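Local coordinates for predicted DNA-binding transcriptional regulator (Aliivibrio fischeri ES114, PDB 7DWN), which probably acts as a DNA-binding transcription factor of the LysR family, recognising cis-regulatory DNA as a tetramer, at residues N93-A98 and C143-A148; S161-K166 and E267-R272; A165-L170 and P241-Q246. All coordinates share one frame; numbering follows the deposited sequence.

Contact 1: residues N93-A98 and C143-A148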
loop_
_atom_site.group_PDB
_atom_site.type_symbol
_atom_site.label_atom_id
_atom_site.label_comp_id
_atom_site.label_asym_id
_atom_site.label_seq_id
_atom_site.Cartn_x
_atom_site.Cartn_y
_atom_site.Cartn_z
ATOM N N ASN A 93 -28.735 -0.523 13.980
ATOM C CA ASN A 93 -29.084 -1.917 13.751
ATOM C C ASN A 93 -28.770 -2.375 12.331
ATOM O O ASN A 93 -29.350 -3.363 11.865
ATOM C CB ASN A 93 -30.565 -2.151 14.064
ATOM C CG ASN A 93 -30.903 -1.883 15.519
ATOM O OD1 ASN A 93 -30.078 -2.087 16.410
ATOM N ND2 ASN A 93 -32.124 -1.423 15.766
ATOM N N VAL A 94 -27.871 -1.679 11.631
ATOM C CA VAL A 94 -27.485 -2.097 10.290
ATOM C C VAL A 94 -26.576 -3.315 10.383
ATOM O O VAL A 94 -25.708 -3.407 11.262
ATOM C CB VAL A 94 -26.807 -0.939 9.535
ATOM C CG1 VAL A 94 -25.544 -0.479 10.256
ATOM C CG2 VAL A 94 -26.493 -1.343 8.099
ATOM N N VAL A 95 -26.793 -4.274 9.488
ATOM C CA VAL A 95 -25.975 -5.476 9.399
ATOM C C VAL A 95 -25.404 -5.534 7.991
ATOM O O VAL A 95 -26.158 -5.604 7.011
ATOM C CB VAL A 95 -26.780 -6.745 9.727
ATOM C CG1 VAL A 95 -25.873 -7.965 9.745
ATOM C CG2 VAL A 95 -27.486 -6.586 11.064
ATOM N N GLN A 96 -24.077 -5.479 7.891
ATOM C CA GLN A 96 -23.380 -5.502 6.609
ATOM C C GLN A 96 -23.182 -6.952 6.195
ATOM O O GLN A 96 -22.451 -7.699 6.854
ATOM C CB GLN A 96 -22.044 -4.773 6.709
ATOM C CG GLN A 96 -22.165 -3.328 7.146
ATOM C CD GLN A 96 -20.819 -2.655 7.324
ATOM O OE1 GLN A 96 -20.124 -2.362 6.352
ATOM N NE2 GLN A 96 -20.443 -2.406 8.575
ATOM N N VAL A 97 -23.829 -7.352 5.106
ATOM C CA VAL A 97 -23.775 -8.721 4.615
ATOM C C VAL A 97 -23.188 -8.704 3.214
ATOM O O VAL A 97 -23.786 -8.139 2.291
ATOM C CB VAL A 97 -25.160 -9.385 4.614
ATOM C CG1 VAL A 97 -25.084 -10.749 3.948
ATOM C CG2 VAL A 97 -25.688 -9.506 6.034
ATOM N N ALA A 98 -22.020 -9.313 3.057
ATOM C CA ALA A 98 -21.500 -9.626 1.737
ATOM C C ALA A 98 -22.041 -10.984 1.318
ATOM O O ALA A 98 -22.073 -11.924 2.116
ATOM C CB ALA A 98 -19.971 -9.631 1.738
ATOM N N CYS A 143 -17.436 -6.090 6.511
ATOM C CA CYS A 143 -18.755 -6.701 6.552
ATOM C C CYS A 143 -18.850 -7.578 7.792
ATOM O O CYS A 143 -17.843 -8.087 8.290
ATOM C CB CYS A 143 -19.051 -7.526 5.290
ATOM S SG CYS A 143 -17.927 -8.905 4.998
ATOM N N ASP A 144 -20.075 -7.741 8.289
ATOM C CA ASP A 144 -20.314 -8.528 9.491
ATOM C C ASP A 144 -20.486 -10.011 9.189
ATOM O O ASP A 144 -19.918 -10.857 9.889
ATOM C CB ASP A 144 -21.551 -8.002 10.222
ATOM C CG ASP A 144 -21.453 -6.523 10.545
ATOM O OD1 ASP A 144 -20.364 -6.077 10.964
ATOM O OD2 ASP A 144 -22.462 -5.807 10.371
ATOM N N ILE A 145 -21.260 -10.341 8.158
ATOM C CA ILE A 145 -21.584 -11.719 7.813
ATOM C C ILE A 145 -21.416 -11.898 6.312
ATOM O O ILE A 145 -21.838 -11.044 5.524
ATOM C CB ILE A 145 -23.017 -12.089 8.256
ATOM C CG1 ILE A 145 -23.154 -11.969 9.775
ATOM C CG2 ILE A 145 -23.379 -13.495 7.792
ATOM C CD1 ILE A 145 -24.584 -11.973 10.260
ATOM N N LEU A 146 -20.797 -13.005 5.918
ATOM C CA LEU A 146 -20.548 -13.326 4.521
ATOM C C LEU A 146 -21.396 -14.527 4.126
ATOM O O LEU A 146 -21.354 -15.562 4.791
ATOM C CB LEU A 146 -19.065 -13.624 4.293
ATOM C CG LEU A 146 -18.645 -14.141 2.919
ATOM C CD1 LEU A 146 -19.081 -13.165 1.847
ATOM C CD2 LEU A 146 -17.141 -14.349 2.875
ATOM N N LEU A 147 -22.170 -14.391 3.056
ATOM C CA LEU A 147 -22.956 -15.503 2.527
ATOM C C LEU A 147 -22.243 -15.993 1.275
ATOM O O LEU A 147 -22.300 -15.348 0.226
ATOM C CB LEU A 147 -24.390 -15.074 2.232
ATOM C CG LEU A 147 -25.431 -15.157 3.352
ATOM C CD1 LEU A 147 -25.016 -14.361 4.580
ATOM C CD2 LEU A 147 -26.777 -14.677 2.840
ATOM N N ALA A 148 -21.553 -17.127 1.378
ATOM C CA ALA A 148 -20.735 -17.580 0.259
ATOM C C ALA A 148 -20.826 -19.093 0.154
ATOM O O ALA A 148 -21.526 -19.746 0.926
ATOM C CB ALA A 148 -19.284 -17.109 0.408
#

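Contact 2: residues S161-K166 and E267-R272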
loop_
_atom_site.group_PDB
_atom_site.type_symbol
_atom_site.label_atom_id
_atom_site.label_comp_id
_atom_site.label_asym_id
_atom_site.label_seq_id
_atom_site.Cartn_x
_atom_site.Cartn_y
_atom_site.Cartn_z
ATOM N N SER A 161 -18.188 -20.650 10.926
ATOM C CA SER A 161 -18.969 -21.033 9.762
ATOM C C SER A 161 -20.243 -21.741 10.193
ATOM O O SER A 161 -20.282 -22.420 11.223
ATOM C CB SER A 161 -18.167 -21.945 8.826
ATOM O OG SER A 161 -17.724 -23.106 9.508
ATOM N N GLN A 162 -21.290 -21.570 9.389
ATOM C CA GLN A 162 -22.546 -22.291 9.559
ATOM C C GLN A 162 -23.008 -22.758 8.190
ATOM O O GLN A 162 -23.206 -21.937 7.290
ATOM C CB GLN A 162 -23.619 -21.416 10.215
ATOM C CG GLN A 162 -25.012 -22.039 10.214
ATOM C CD GLN A 162 -25.182 -23.104 11.282
ATOM O OE1 GLN A 162 -24.330 -23.266 12.155
ATOM N NE2 GLN A 162 -26.291 -23.832 11.220
ATOM N N LEU A 163 -23.166 -24.068 8.031
ATOM C CA LEU A 163 -23.691 -24.609 6.784
ATOM C C LEU A 163 -25.180 -24.303 6.695
ATOM O O LEU A 163 -25.966 -24.756 7.533
ATOM C CB LEU A 163 -23.433 -26.111 6.705
ATOM C CG LEU A 163 -23.748 -26.818 5.382
ATOM C CD1 LEU A 163 -22.773 -27.958 5.157
ATOM C CD2 LEU A 163 -25.178 -27.341 5.358
ATOM N N ILE A 164 -25.567 -23.525 5.687
ATOM C CA ILE A 164 -26.974 -23.190 5.516
ATOM C C ILE A 164 -27.713 -24.327 4.829
ATOM O O ILE A 164 -28.762 -24.781 5.301
ATOM C CB ILE A 164 -27.123 -21.872 4.738
ATOM C CG1 ILE A 164 -26.388 -20.745 5.464
ATOM C CG2 ILE A 164 -28.594 -21.534 4.547
ATOM C CD1 ILE A 164 -26.739 -20.638 6.931
ATOM N N ALA A 165 -27.177 -24.807 3.709
ATOM C CA ALA A 165 -27.855 -25.852 2.961
ATOM C C ALA A 165 -26.888 -26.551 2.016
ATOM O O ALA A 165 -25.870 -25.986 1.586
ATOM C CB ALA A 165 -29.045 -25.295 2.171
ATOM N N LYS A 166 -27.237 -27.801 1.712
ATOM C CA LYS A 166 -26.585 -28.624 0.705
ATOM C C LYS A 166 -27.554 -28.826 -0.452
ATOM O O LYS A 166 -28.686 -29.279 -0.248
ATOM C CB LYS A 166 -26.157 -29.971 1.296
ATOM C CG LYS A 166 -25.460 -30.910 0.318
ATOM C CD LYS A 166 -26.430 -31.918 -0.283
ATOM C CE LYS A 166 -25.786 -32.710 -1.407
ATOM N NZ LYS A 166 -26.795 -33.495 -2.168
ATOM N N GLU A 267 -22.442 -26.888 -1.398
ATOM C CA GLU A 267 -22.882 -26.434 -0.086
ATOM C C GLU A 267 -22.676 -24.932 0.006
ATOM O O GLU A 267 -21.703 -24.407 -0.543
ATOM C CB GLU A 267 -22.102 -27.127 1.039
ATOM C CG GLU A 267 -22.147 -28.642 0.998
ATOM C CD GLU A 267 -21.016 -29.271 1.783
ATOM O OE1 GLU A 267 -20.205 -28.516 2.362
ATOM O OE2 GLU A 267 -20.932 -30.517 1.815
ATOM N N TYR A 268 -23.577 -24.229 0.693
ATOM C CA TYR A 268 -23.314 -22.818 0.940
ATOM C C TYR A 268 -23.435 -22.492 2.423
ATOM O O TYR A 268 -24.197 -23.119 3.164
ATOM C CB TYR A 268 -24.204 -21.884 0.093
ATOM C CG TYR A 268 -25.678 -22.187 0.063
ATOM C CD1 TYR A 268 -26.203 -23.065 -0.875
ATOM C CD2 TYR A 268 -26.552 -21.558 0.936
ATOM C CE1 TYR A 268 -27.553 -23.332 -0.923
ATOM C CE2 TYR A 268 -27.907 -21.818 0.896
ATOM C CZ TYR A 268 -28.402 -22.706 -0.035
ATOM O OH TYR A 268 -29.751 -22.972 -0.082
ATOM N N TYR A 269 -22.649 -21.497 2.837
ATOM C CA TYR A 269 -22.361 -21.204 4.230
ATOM C C TYR A 269 -22.563 -19.729 4.544
ATOM O O TYR A 269 -22.466 -18.853 3.672
ATOM C CB TYR A 269 -20.913 -21.545 4.586
ATOM C CG TYR A 269 -20.569 -23.012 4.648
ATOM C CD1 TYR A 269 -20.345 -23.746 3.490
ATOM C CD2 TYR A 269 -20.435 -23.657 5.871
ATOM C CE1 TYR A 269 -20.016 -25.088 3.552
ATOM C CE2 TYR A 269 -20.109 -24.996 5.943
ATOM C CZ TYR A 269 -19.899 -25.706 4.782
ATOM O OH TYR A 269 -19.573 -27.038 4.856
ATOM N N ALA A 270 -22.827 -19.481 5.824
ATOM C CA ALA A 270 -22.635 -18.184 6.451
ATOM C C ALA A 270 -21.300 -18.202 7.184
ATOM O O ALA A 270 -21.002 -19.151 7.917
ATOM C CB ALA A 270 -23.774 -17.869 7.422
ATOM N N TYR A 271 -20.498 -17.164 6.973
ATOM C CA TYR A 271 -19.193 -17.024 7.596
ATOM C C TYR A 271 -19.140 -15.718 8.374
ATOM O O TYR A 271 -19.812 -14.741 8.025
ATOM C CB TYR A 271 -18.057 -17.031 6.558
ATOM C CG TYR A 271 -18.009 -18.228 5.630
ATOM C CD1 TYR A 271 -17.693 -19.494 6.109
ATOM C CD2 TYR A 271 -18.241 -18.083 4.265
ATOM C CE1 TYR A 271 -17.630 -20.587 5.262
ATOM C CE2 TYR A 271 -18.179 -19.171 3.408
ATOM C CZ TYR A 271 -17.872 -20.421 3.913
ATOM O OH TYR A 271 -17.810 -21.509 3.074
ATOM N N ARG A 272 -18.326 -15.703 9.426
ATOM C CA ARG A 272 -18.108 -14.496 10.207
ATOM C C ARG A 272 -16.722 -14.563 10.827
ATOM O O ARG A 272 -16.100 -15.627 10.890
ATOM C CB ARG A 272 -19.181 -14.317 11.290
ATOM C CG ARG A 272 -19.320 -15.506 12.222
ATOM C CD ARG A 272 -20.452 -15.312 13.215
ATOM N NE ARG A 272 -20.080 -14.451 14.333
ATOM C CZ ARG A 272 -20.904 -14.117 15.322
ATOM N NH1 ARG A 272 -22.150 -14.569 15.329
ATOM N NH2 ARG A 272 -20.486 -13.330 16.303
#

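Contact 3: residues A165-L170 and P241-Q246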
loop_
_atom_site.group_PDB
_atom_site.type_symbol
_atom_site.label_atom_id
_atom_site.label_comp_id
_atom_site.label_asym_id
_atom_site.label_seq_id
_atom_site.Cartn_x
_atom_site.Cartn_y
_atom_site.Cartn_z
ATOM N N ALA A 165 -27.177 -24.807 3.709
ATOM C CA ALA A 165 -27.855 -25.852 2.961
ATOM C C ALA A 165 -26.888 -26.551 2.016
ATOM O O ALA A 165 -25.870 -25.986 1.586
ATOM C CB ALA A 165 -29.045 -25.295 2.171
ATOM N N LYS A 166 -27.237 -27.801 1.712
ATOM C CA LYS A 166 -26.585 -28.624 0.705
ATOM C C LYS A 166 -27.554 -28.826 -0.452
ATOM O O LYS A 166 -28.686 -29.279 -0.248
ATOM C CB LYS A 166 -26.157 -29.971 1.296
ATOM C CG LYS A 166 -25.460 -30.910 0.318
ATOM C CD LYS A 166 -26.430 -31.918 -0.283
ATOM C CE LYS A 166 -25.786 -32.710 -1.407
ATOM N NZ LYS A 166 -26.795 -33.495 -2.168
ATOM N N THR A 167 -27.098 -28.503 -1.658
ATOM C CA THR A 167 -27.898 -28.456 -2.872
ATOM C C THR A 167 -27.116 -29.181 -3.968
ATOM O O THR A 167 -26.034 -29.718 -3.725
ATOM C CB THR A 167 -28.213 -26.991 -3.222
ATOM O OG1 THR A 167 -28.729 -26.335 -2.056
ATOM C CG2 THR A 167 -29.240 -26.863 -4.336
ATOM N N GLU A 168 -27.661 -29.213 -5.182
ATOM C CA GLU A 168 -26.981 -29.822 -6.314
ATOM C C GLU A 168 -26.923 -28.860 -7.492
ATOM O O GLU A 168 -27.856 -28.089 -7.740
ATOM C CB GLU A 168 -27.672 -31.115 -6.765
ATOM C CG GLU A 168 -27.879 -32.152 -5.676
ATOM C CD GLU A 168 -28.477 -33.437 -6.218
ATOM O OE1 GLU A 168 -27.710 -34.380 -6.502
ATOM O OE2 GLU A 168 -29.715 -33.495 -6.377
ATOM N N LEU A 169 -25.801 -28.908 -8.202
ATOM C CA LEU A 169 -25.709 -28.416 -9.569
ATOM C C LEU A 169 -26.299 -29.469 -10.495
ATOM O O LEU A 169 -25.777 -30.590 -10.583
ATOM C CB LEU A 169 -24.258 -28.132 -9.949
ATOM C CG LEU A 169 -23.539 -27.002 -9.218
ATOM C CD1 LEU A 169 -22.059 -26.998 -9.567
ATOM C CD2 LEU A 169 -24.176 -25.672 -9.575
ATOM N N LEU A 170 -27.394 -29.113 -11.166
ATOM C CA LEU A 170 -28.114 -29.968 -12.095
ATOM C C LEU A 170 -27.789 -29.565 -13.520
ATOM O O LEU A 170 -27.898 -28.372 -13.859
ATOM C CB LEU A 170 -29.617 -29.857 -11.860
ATOM C CG LEU A 170 -30.098 -30.048 -10.421
ATOM C CD1 LEU A 170 -31.598 -29.827 -10.333
ATOM C CD2 LEU A 170 -29.727 -31.429 -9.910
ATOM N N PRO A 241 -27.478 -24.310 -10.177
ATOM C CA PRO A 241 -27.916 -24.696 -8.833
ATOM C C PRO A 241 -29.424 -24.881 -8.799
ATOM O O PRO A 241 -30.177 -24.114 -9.404
ATOM C CB PRO A 241 -27.464 -23.522 -7.957
ATOM C CG PRO A 241 -27.323 -22.375 -8.901
ATOM C CD PRO A 241 -26.854 -22.978 -10.192
ATOM N N ALA A 242 -29.859 -25.917 -8.085
ATOM C CA ALA A 242 -31.260 -26.315 -8.153
ATOM C C ALA A 242 -32.183 -25.266 -7.548
ATOM O O ALA A 242 -33.339 -25.149 -7.970
ATOM C CB ALA A 242 -31.454 -27.663 -7.465
ATOM N N TYR A 243 -31.700 -24.484 -6.579
ATOM C CA TYR A 243 -32.561 -23.488 -5.947
ATOM C C TYR A 243 -32.888 -22.325 -6.873
ATOM O O TYR A 243 -33.814 -21.560 -6.581
ATOM C CB TYR A 243 -31.919 -22.963 -4.659
ATOM C CG TYR A 243 -30.566 -22.310 -4.846
ATOM C CD1 TYR A 243 -30.461 -20.997 -5.292
ATOM C CD2 TYR A 243 -29.394 -22.998 -4.556
ATOM C CE1 TYR A 243 -29.233 -20.397 -5.461
ATOM C CE2 TYR A 243 -28.157 -22.401 -4.719
ATOM C CZ TYR A 243 -28.084 -21.100 -5.174
ATOM O OH TYR A 243 -26.860 -20.495 -5.339
ATOM N N SER A 244 -32.161 -22.173 -7.978
ATOM C CA SER A 244 -32.358 -21.050 -8.883
ATOM C C SER A 244 -33.238 -21.384 -10.079
ATOM O O SER A 244 -33.562 -20.481 -10.857
ATOM C CB SER A 244 -31.004 -20.532 -9.385
ATOM O OG SER A 244 -30.455 -21.402 -10.361
ATOM N N ILE A 245 -33.630 -22.646 -10.251
ATOM C CA ILE A 245 -34.403 -23.051 -11.420
ATOM C C ILE A 245 -35.596 -23.899 -11.001
ATOM O O ILE A 245 -36.085 -24.724 -11.781
ATOM C CB ILE A 245 -33.526 -23.820 -12.426
ATOM C CG1 ILE A 245 -32.878 -25.029 -11.748
ATOM C CG2 ILE A 245 -32.472 -22.903 -13.032
ATOM C CD1 ILE A 245 -32.177 -25.960 -12.704
ATOM N N GLN A 246 -36.077 -23.706 -9.771
ATOM C CA GLN A 246 -37.170 -24.539 -9.275
ATOM C C GLN A 246 -38.467 -24.270 -10.027
ATOM O O GLN A 246 -39.191 -25.209 -10.376
ATOM C CB GLN A 246 -37.362 -24.322 -7.774
ATOM C CG GLN A 246 -36.302 -24.989 -6.912
ATOM C CD GLN A 246 -36.194 -26.483 -7.165
ATOM O OE1 GLN A 246 -37.192 -27.160 -7.417
ATOM N NE2 GLN A 246 -34.975 -27.005 -7.101
#

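Contact 1: residues N93-A98 and C143-A148
Backbone hydrogen bonds join two parallel strands, 94-98 and 145-148, whose axes approach to 4.7 Å and diverge by 26°. Q96 O takes two donors at once: I145 N, nearly along the C=O axis, and D144 N, which lies 2.8 Å from Q96 O, in the carbonyl plane and on a lone pair. Further along, A98 N reaches I145 O in a weak, bent bond, whereas the bond from L147 N to A98 O is short (2.6 Å) and almost straight. Between these bonds the CA hydrogens of V97 and L146 lean on I145 O and A98 O.

One side chain joins this ladder. D144 sets its CG beside its own backbone N (chi1 -55°), so that the carboxylate swings back over Q96. D144 OD2 accepts Q96 N at 3.0 Å, met from above the carboxylate plane. Q96 is thus gripped through both N and O by the one residue D144.

Adjacent parallel strands linked through intervening helices, here with strand 123-128 bonded along the other edge of 94-98, belong to the periplasmic-binding-protein-like fold of LysR effector domains.

Apolar contacts fall on both faces of the sheet. On the face of V97 and I145, V97 CG1, anti to its backbone N, touches L147 CD1 at 3.7 Å with the two chains crossing obliquely, and V95 CG1 reaches I145 CD1; V95 and L147 also pack on helix 279-290. On the face of A98 and L146, A98 CB touches L146 CD1 at 3.6 Å and, about at right angles to that, C143 SG at 3.9 Å. C143 holds its sulfur in the crowded position between N and carbonyl carbon (chi1 61°), and its side chain also touches L138 of helix 134-140.

Contact 2: residues S161-K166 and E267-R272
Three tyrosine rings line strand 267-272. Over one face of the Y268 ring lies A165 O, offset toward the rim; A165 CB touches the phenol end, 3.5 Å from Y268 CZ, and I164 CG2 meets Y268 CE2 obliquely. Y269 carries L163 CG over one face, with L163 CB 3.6 Å from Y269 CE2. The Y269 hydroxyl donates to E267 OE1 from above the carboxylate plane, tying together two side chains on the same sheet face. At the Y271 edge, near the ring plane, S161 CB stands 3.7 Å from Y271 CD1, while Y269 CB lies over one face, offset toward the rim.

The antiparallel backbones pair Q162 with A270 through two bonds, Q162 N to A270 O at 2.8 Å being one. Then the register slips: I164 and A165 both oppose Y268, a classic beta bulge. Y268 O receives I164 N at 2.9 Å and, weakly, A165 N; Y268 N answers to A165 O nearly along its C=O axis.

Strand 145-149 pairs with the other edge of 267-272, and F149 O accepts the Y271 hydroxyl. Helix 279-290 packs its W285 against Q162 and A270 and receives R272 through a salt bridge to E282.

Contact 3: residues A165-L170 and P241-Q246
With chi1 -50°, T167 turns CG2 anti to its backbone N and out to A242 and Y243, whereas Y243 holds its ring in the crowded position between N and carbonyl carbon (chi1 59°). T167 CG2 therefore meets the ring at its edge, 3.9 Å from Y243 CD2, the two side chains crossing at about a right angle. L170 sets CG beside its own N (chi1 -51°) and, extended beyond it, lays CD1 on A242 CB at 3.6 Å. The A242 methyl is thus flanked by T167 and L170. L169 points to the sheet face of P241, where L169 CD2 touches P241 CD at 3.8 Å.

A single hydrogen bond spans the segments: A242 N lies 3.0 Å from E168 O, nearly along the C=O axis. P241 O is gripped twice by S244, through its backbone N and through OG at 2.9 Å, which fastens the 3-10 turn 242-244.

The Y243 hydroxyl bonds S102, near a MES molecule probably from the crystallisation liquor. L169 and P241, both packed on M202, form a non-hydrogen-bonded antiparallel pair where strand 238-241 ends in the substrate-binding domain's sheet; the chain leaves through the 3-10 turn into helix 246-250.

Contacts 1 and 2 are 13 Å apart between centres and join directly, since strand 145-149 lies beside 264-272: A148 O and L146 O probably accept Y269 N and Y271 N, each at 2.8 Å. Contact 3 continues contact 2 along strand 160-174, sharing A165 and K166, with centres 14 Å apart. There the Y268 ring bridges them, Y268 CE1 lying 3.4 Å from T167 OG1 and 4.0 Å from Y243 CE2. Contacts 1 and 3 do not touch, their nearest atoms being about 8 Å apart. One sheet thus runs through all three within the substrate-binding domain, and the Y243 side chain of contact 3 lies about 5 Å from the MES, which may mark a pocket.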